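Arylamine n-acetyltransferase (PDB 1W5R) catalyses the transfer of an acetyl group to arylamines, probably from acetyl-CoA through an enzyme-bound acetyl intermediate. Local coordinates at residues L211-V216 with N254-D259; I39-L44 with Y74-L79. The protein carries 1 engineered substitution. All coordinates share one frame; numbering follows the deposited sequence.

Interaction 1: residues L211-V216 with N254-D259; sequences LTVAVV and NRFGID
Val213 and Phe256 show how a single methyl group can serve as the knob that an aromatic face rests upon. CG1 of Val213 stands over the ring, 3.6 Å from the centroid of Phe256 and 19° off the ring normal, a CH-pi contact. It is displaced toward the root of the ring, since its closest approach is 3.4 Å, to CG of Phe256. With chi1 of Val213 at -175°, this methyl lies anti to the backbone N. Two residues along the strand, Val215 points the same way and supplies a second bump, its CG1 being 3.8 Å from CD2 of Phe256. The CB of Ala214 points away, and CE2 of Phe256 settles between the valines, 3.8 Å from the carbonyl carbon of Ala214. Ile258 adds its CD1 tip 3.9 Å from CG1 of Val213, and the positive phi of Gly257 marks the bend between the two anchoring side chains. Ile258 also touches Ile252 and Leu44, and Phe256 reaches Tyr222 on the next strand. No hydrogen bond joins the segments. Such apolar packing of the turn that follows helix 245-255 against an antiparallel sheet is consistent with the alpha/beta C-terminal domain of the arylamine N-acetyltransferase fold.

Interaction 2: residues I39-L44 with Y74-L79; sequences IPFENL and YEHNGL
CG of His76 lies roughly anti to its carbonyl carbon (chi1 -87°), and chi2 of -77° turns the imidazole out of the CA-CB-CG plane, with NE2 facing Pro40 O. The bond, His76 NE2 to Pro40 O, is 2.9 Å long and bent, with 142° at the hydrogen. The oxygen lies close to the ring plane, whereas the nitrogen approaches from above the carbonyl plane. Beside it, CE1 of His76 comes within 3.2 Å of Ile39 O, so two successive carbonyls line one ring edge. CG2 of Ile39, anti to its backbone N, packs 3.6 Å from CE1 of His76, while further along CD1 of Ile39 is 4.1 Å from CD2 of Leu79. ND1 of His76 bonds His35, which helps fix the buried ring. A water ties the segments together a second time, donating to Glu42 O at 2.9 Å and to Glu75 OE2 at 2.7 Å. The two carboxylates have separate cationic partners, Arg69 for Glu42 and Lys63 for Glu75, which probably eases their mutual repulsion. Helix 73-87 begins at the engineered glutamine that replaces the presumed nucleophilic cysteine, and Asn77 bonds Asp130, probably the triad aspartate: the nucleophile-bearing helix characteristic of cysteine-protease-like acetyltransferases.

Strands 41-42 and 212-216 are neighbours in one antiparallel sheet, and through them the two contacts meet, their centres 11 Å apart. Phe41 N probably bonds Ala214 O at 2.8 Å, and Asn43 OD1 probably takes the N-H of Thr212 at 2.9 Å. Val213 CG1 of interaction 1 also packs 3.4 Å from Phe41 O of interaction 2, and Pro40 meets Ile258 as well. Residues 39-44 thus belong to the sheet of interaction 1 through strand 41-42 and also contact helix 73-87. Interaction 2 therefore stands beside the probable catalytic site, and interaction 1 lies on the neighbouring strand.

Interaction 1: residues L211-V216 with N254-D259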
# COMPACT_ATOMS: atom_id res chain seq x y z
N LEU A 211 -17.31 9.59 1.70
CA LEU A 211 -17.44 8.17 2.02
C LEU A 211 -16.32 7.75 2.97
O LEU A 211 -15.14 7.94 2.65
CB LEU A 211 -17.30 7.36 0.72
CG LEU A 211 -17.13 5.85 0.87
CD1 LEU A 211 -18.44 5.20 1.23
CD2 LEU A 211 -16.58 5.23 -0.41
N THR A 212 -16.69 7.17 4.11
CA THR A 212 -15.70 6.60 5.04
C THR A 212 -16.08 5.16 5.32
O THR A 212 -17.22 4.87 5.71
CB THR A 212 -15.65 7.35 6.38
OG1 THR A 212 -15.22 8.69 6.16
CG2 THR A 212 -14.69 6.66 7.36
N VAL A 213 -15.12 4.26 5.11
CA VAL A 213 -15.30 2.84 5.40
C VAL A 213 -14.06 2.37 6.16
O VAL A 213 -12.94 2.74 5.80
CB VAL A 213 -15.51 2.00 4.10
CG1 VAL A 213 -15.81 0.55 4.43
CG2 VAL A 213 -16.64 2.58 3.26
N ALA A 214 -14.24 1.58 7.21
CA ALA A 214 -13.07 1.15 7.97
C ALA A 214 -13.27 -0.21 8.61
O ALA A 214 -14.40 -0.66 8.81
CB ALA A 214 -12.70 2.19 9.04
N VAL A 215 -12.17 -0.87 8.93
CA VAL A 215 -12.23 -2.12 9.69
C VAL A 215 -10.87 -2.29 10.36
O VAL A 215 -9.88 -1.71 9.90
CB VAL A 215 -12.59 -3.34 8.78
CG1 VAL A 215 -11.40 -3.75 7.88
CG2 VAL A 215 -13.11 -4.50 9.63
N VAL A 216 -10.82 -3.05 11.44
CA VAL A 216 -9.55 -3.22 12.16
C VAL A 216 -9.33 -4.70 12.45
O VAL A 216 -10.14 -5.33 13.12
CB VAL A 216 -9.50 -2.42 13.49
CG1 VAL A 216 -8.14 -2.60 14.17
CG2 VAL A 216 -9.76 -0.94 13.23
N ASN A 254 -15.48 -6.54 -1.28
CA ASN A 254 -14.54 -7.66 -1.12
C ASN A 254 -13.43 -7.47 -0.08
O ASN A 254 -12.95 -8.45 0.50
CB ASN A 254 -13.98 -8.06 -2.48
CG ASN A 254 -15.07 -8.57 -3.42
OD1 ASN A 254 -15.34 -7.98 -4.46
ND2 ASN A 254 -15.73 -9.65 -3.03
N ARG A 255 -13.01 -6.23 0.14
CA ARG A 255 -12.10 -5.93 1.24
C ARG A 255 -12.89 -5.76 2.55
O ARG A 255 -12.52 -6.32 3.58
CB ARG A 255 -11.29 -4.66 0.97
CG ARG A 255 -10.10 -4.80 0.01
CD ARG A 255 -9.29 -3.50 0.05
NE ARG A 255 -8.01 -3.58 -0.65
CZ ARG A 255 -6.82 -3.68 -0.05
NH1 ARG A 255 -6.73 -3.73 1.27
NH2 ARG A 255 -5.72 -3.73 -0.79
N PHE A 256 -13.97 -4.99 2.50
CA PHE A 256 -14.69 -4.61 3.72
C PHE A 256 -15.92 -5.48 4.03
O PHE A 256 -16.53 -5.34 5.10
CB PHE A 256 -15.05 -3.12 3.68
CG PHE A 256 -13.86 -2.21 3.81
CD1 PHE A 256 -13.37 -1.52 2.70
CD2 PHE A 256 -13.23 -2.04 5.04
CE1 PHE A 256 -12.26 -0.66 2.82
CE2 PHE A 256 -12.13 -1.20 5.17
CZ PHE A 256 -11.65 -0.50 4.06
N GLY A 257 -16.28 -6.36 3.11
CA GLY A 257 -17.34 -7.34 3.36
C GLY A 257 -18.75 -6.78 3.44
O GLY A 257 -19.61 -7.36 4.12
N ILE A 258 -19.00 -5.67 2.75
CA ILE A 258 -20.32 -5.03 2.77
C ILE A 258 -21.13 -5.44 1.55
O ILE A 258 -20.67 -5.31 0.41
CB ILE A 258 -20.21 -3.47 2.84
CG1 ILE A 258 -19.51 -3.05 4.14
CG2 ILE A 258 -21.61 -2.82 2.73
CD1 ILE A 258 -19.03 -1.59 4.13
N ASP A 259 -22.35 -5.91 1.81
CA ASP A 259 -23.29 -6.30 0.76
C ASP A 259 -24.02 -5.08 0.20
O ASP A 259 -24.89 -4.52 0.87
CB ASP A 259 -24.29 -7.33 1.31
CG ASP A 259 -25.37 -7.72 0.30
OD1 ASP A 259 -25.15 -7.57 -0.92
OD2 ASP A 259 -26.44 -8.19 0.74

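Interaction 2: residues I39-L44 with Y74-L79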
# COMPACT_ATOMS: atom_id res chain seq x y z
N ILE A 39 -17.44 -6.26 11.73
CA ILE A 39 -18.47 -5.30 11.31
C ILE A 39 -17.75 -3.99 10.98
O ILE A 39 -17.20 -3.35 11.88
CB ILE A 39 -19.58 -5.09 12.39
CG1 ILE A 39 -20.16 -6.44 12.87
CG2 ILE A 39 -20.70 -4.20 11.84
CD1 ILE A 39 -21.24 -6.29 13.96
N PRO A 40 -17.73 -3.61 9.70
CA PRO A 40 -16.99 -2.41 9.35
C PRO A 40 -17.71 -1.11 9.72
O PRO A 40 -18.94 -1.08 9.85
CB PRO A 40 -16.85 -2.53 7.84
CG PRO A 40 -18.13 -3.23 7.42
CD PRO A 40 -18.36 -4.23 8.52
N PHE A 41 -16.93 -0.05 9.91
CA PHE A 41 -17.47 1.30 9.91
C PHE A 41 -17.84 1.63 8.46
O PHE A 41 -17.06 1.38 7.53
CB PHE A 41 -16.42 2.29 10.42
CG PHE A 41 -16.93 3.68 10.59
CD1 PHE A 41 -17.24 4.17 11.86
CD2 PHE A 41 -17.08 4.52 9.48
CE1 PHE A 41 -17.70 5.49 12.03
CE2 PHE A 41 -17.55 5.84 9.63
CZ PHE A 41 -17.87 6.32 10.91
N GLU A 42 -19.04 2.15 8.24
CA GLU A 42 -19.39 2.71 6.93
C GLU A 42 -20.50 3.72 7.08
O GLU A 42 -21.31 3.65 8.01
CB GLU A 42 -19.82 1.64 5.92
CG GLU A 42 -20.92 0.73 6.48
CD GLU A 42 -22.16 0.67 5.62
OE1 GLU A 42 -22.68 1.74 5.25
OE2 GLU A 42 -22.64 -0.45 5.37
N ASN A 43 -20.53 4.67 6.14
CA ASN A 43 -21.60 5.67 6.11
C ASN A 43 -22.32 5.69 4.77
O ASN A 43 -22.69 6.75 4.29
CB ASN A 43 -21.02 7.07 6.39
CG ASN A 43 -20.18 7.57 5.23
OD1 ASN A 43 -19.47 6.78 4.61
ND2 ASN A 43 -20.28 8.86 4.91
N LEU A 44 -22.50 4.53 4.15
CA LEU A 44 -23.17 4.52 2.84
C LEU A 44 -24.60 5.08 2.92
O LEU A 44 -25.04 5.73 1.97
CB LEU A 44 -23.19 3.12 2.25
CG LEU A 44 -21.82 2.67 1.73
CD1 LEU A 44 -21.74 1.15 1.75
CD2 LEU A 44 -21.51 3.25 0.34
N TYR A 74 -22.95 5.76 16.00
CA TYR A 74 -24.19 5.50 16.76
C TYR A 74 -24.73 4.09 16.56
O TYR A 74 -25.37 3.49 17.46
CB TYR A 74 -25.26 6.49 16.38
CG TYR A 74 -24.96 7.92 16.72
CD1 TYR A 74 -24.49 8.80 15.75
CD2 TYR A 74 -25.14 8.40 18.02
CE1 TYR A 74 -24.20 10.14 16.06
CE2 TYR A 74 -24.86 9.74 18.35
CZ TYR A 74 -24.39 10.60 17.37
OH TYR A 74 -24.14 11.92 17.64
N GLU A 75 -24.49 3.56 15.37
CA GLU A 75 -24.96 2.22 15.03
C GLU A 75 -24.10 1.17 15.71
O GLU A 75 -24.61 0.21 16.29
CB GLU A 75 -25.00 2.04 13.51
CG GLU A 75 -26.03 2.93 12.86
CD GLU A 75 -25.87 3.03 11.36
OE1 GLU A 75 -26.82 2.61 10.64
OE2 GLU A 75 -24.83 3.54 10.90
N HIS A 76 -22.78 1.35 15.63
CA HIS A 76 -21.84 0.42 16.26
C HIS A 76 -21.99 0.32 17.75
O HIS A 76 -22.20 -0.77 18.30
CB HIS A 76 -20.42 0.84 15.93
CG HIS A 76 -19.93 0.27 14.64
ND1 HIS A 76 -19.53 -1.04 14.51
CD2 HIS A 76 -19.82 0.83 13.41
CE1 HIS A 76 -19.17 -1.27 13.26
NE2 HIS A 76 -19.35 -0.15 12.57
N ASN A 77 -21.86 1.45 18.42
CA ASN A 77 -21.92 1.44 19.87
C ASN A 77 -23.33 1.24 20.38
O ASN A 77 -23.51 0.69 21.47
CB ASN A 77 -21.24 2.68 20.44
CG ASN A 77 -19.72 2.59 20.29
OD1 ASN A 77 -19.15 1.51 20.41
ND2 ASN A 77 -19.07 3.71 19.99
N GLY A 78 -24.31 1.64 19.59
CA GLY A 78 -25.69 1.34 19.96
C GLY A 78 -25.87 -0.17 20.00
O GLY A 78 -26.32 -0.72 21.01
N LEU A 79 -25.50 -0.83 18.90
CA LEU A 79 -25.62 -2.28 18.82
C LEU A 79 -24.87 -2.97 19.95
O LEU A 79 -25.42 -3.86 20.63
CB LEU A 79 -25.10 -2.78 17.46
CG LEU A 79 -25.07 -4.31 17.27
CD1 LEU A 79 -26.46 -4.90 17.35
CD2 LEU A 79 -24.43 -4.66 15.93
O HOH W 1 -23.89 4.74 8.64